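Uncharacterized protein (Xanthomonas axonopodis pv. citri, PDB 3OV5) is a component of the Xanthomonadaceae type IV secretion system, combining a VirB7 motif with an N0 domain of the kind found in outer membrane transport proteins. Local coordinates at residues A[39-42]-A[43-46]. Numbering follows the deposited sequence.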
loop_
_atom_site.group_PDB
_atom_site.type_symbol
_atom_site.label_atom_id
_atom_site.label_comp_id
_atom_site.label_asym_id
_atom_site.label_seq_id
_atom_site.Cartn_x
_atom_site.Cartn_y
_atom_site.Cartn_z
ATOM N N THR A 39 1.843 -11.460 2.457
ATOM C CA THR A 39 2.821 -11.428 1.400
ATOM C C THR A 39 2.296 -10.554 0.260
ATOM O O THR A 39 1.092 -10.373 0.079
ATOM C CB THR A 39 3.188 -12.822 0.942
ATOM O OG1 THR A 39 4.458 -12.742 0.295
ATOM C CG2 THR A 39 2.213 -13.353 -0.006
ATOM N N LEU A 40 3.221 -10.032 -0.540
ATOM C CA LEU A 40 2.862 -9.397 -1.788
ATOM C C LEU A 40 2.418 -10.462 -2.775
ATOM O O LEU A 40 3.145 -11.447 -3.005
ATOM C CB LEU A 40 4.064 -8.629 -2.364
ATOM C CG LEU A 40 4.553 -7.491 -1.462
ATOM C CD1 LEU A 40 5.818 -6.840 -2.020
ATOM C CD2 LEU A 40 3.494 -6.432 -1.278
ATOM N N ILE A 41 1.268 -10.257 -3.402
ATOM C CA ILE A 41 0.808 -11.166 -4.450
ATOM C C ILE A 41 1.179 -10.635 -5.819
ATOM O O ILE A 41 1.435 -9.440 -5.994
ATOM C CB ILE A 41 -0.710 -11.464 -4.316
ATOM C CG1 ILE A 41 -1.555 -10.189 -4.371
ATOM C CG2 ILE A 41 -0.946 -12.191 -3.023
ATOM C CD1 ILE A 41 -3.046 -10.518 -4.559
ATOM N N GLY A 42 1.232 -11.537 -6.789
ATOM C CA GLY A 42 1.658 -11.193 -8.136
ATOM C C GLY A 42 1.157 -9.879 -8.701
ATOM O O GLY A 42 1.949 -9.154 -9.274
ATOM N N PRO A 43 -0.152 -9.562 -8.588
ATOM C CA PRO A 43 -0.683 -8.316 -9.149
ATOM C C PRO A 43 0.003 -7.042 -8.648
ATOM O O PRO A 43 -0.081 -6.013 -9.312
ATOM C CB PRO A 43 -2.185 -8.360 -8.767
ATOM C CG PRO A 43 -2.490 -9.728 -8.502
ATOM C CD PRO A 43 -1.231 -10.458 -8.138
ATOM N N VAL A 44 0.643 -7.094 -7.483
ATOM C CA VAL A 44 1.377 -5.918 -7.017
ATOM C C VAL A 44 2.504 -5.547 -7.993
ATOM O O VAL A 44 2.894 -4.377 -8.068
ATOM C CB VAL A 44 1.935 -6.140 -5.585
ATOM C CG1 VAL A 44 2.725 -4.978 -5.094
ATOM C CG2 VAL A 44 0.847 -6.443 -4.606
ATOM N N SER A 45 2.999 -6.536 -8.753
ATOM C CA SER A 45 4.085 -6.292 -9.713
ATOM C C SER A 45 3.652 -5.361 -10.850
ATOM O O SER A 45 4.509 -4.838 -11.566
ATOM C CB SER A 45 4.629 -7.626 -10.190
ATOM O OG SER A 45 5.302 -8.247 -9.089
ATOM N N ALA A 46 2.366 -5.116 -11.033
ATOM C CA ALA A 46 1.885 -4.190 -12.053
ATOM C C ALA A 46 2.079 -2.728 -11.661
ATOM O O ALA A 46 1.987 -1.852 -12.521
ATOM C CB ALA A 46 0.415 -4.466 -12.354
#
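P43 meets I41 at the start of a short 3-10 helix, in the loop between strands 29-32 and 48-49 of this N0 domain. P43 CD lies 3.8 Å from I41 CG1, and the two side chains run obliquely to each other. I41 holds CG1 between its own backbone N and carbonyl carbon (chi1 58°), which brings the CG1-CD1 arm alongside the ring, with I41 CD1 4.0 Å from P43 CD. Having no N-H, P43 gives nothing to the carbonyls before it; the first donor is V44. V44 N reaches back to I41 O at 2.9 Å, with an angle of 154° at the hydrogen. On the same residue, CG1 is anti to the backbone N (chi1 178°) and meets L40 CD2 at 4.2 Å, the two side chains crossing at about a right angle, while V44 CG2 lies 3.4 Å from I41 O. V44 is buried, packing on L59 and V62 of helix 52-63 and M18 of helix 15-24; L40 also touches M18, and I41 and P43 also rest on V62, so V44 touches both helices. Y63 OH hydrogen-bonds T39 O and I41 N just upstream. S45 repeats the i to i-3 pattern, its N donating to G42 O at 2.9 Å. The next bond of the 3-10 series runs from A46 N to P43 O at 3.1 Å.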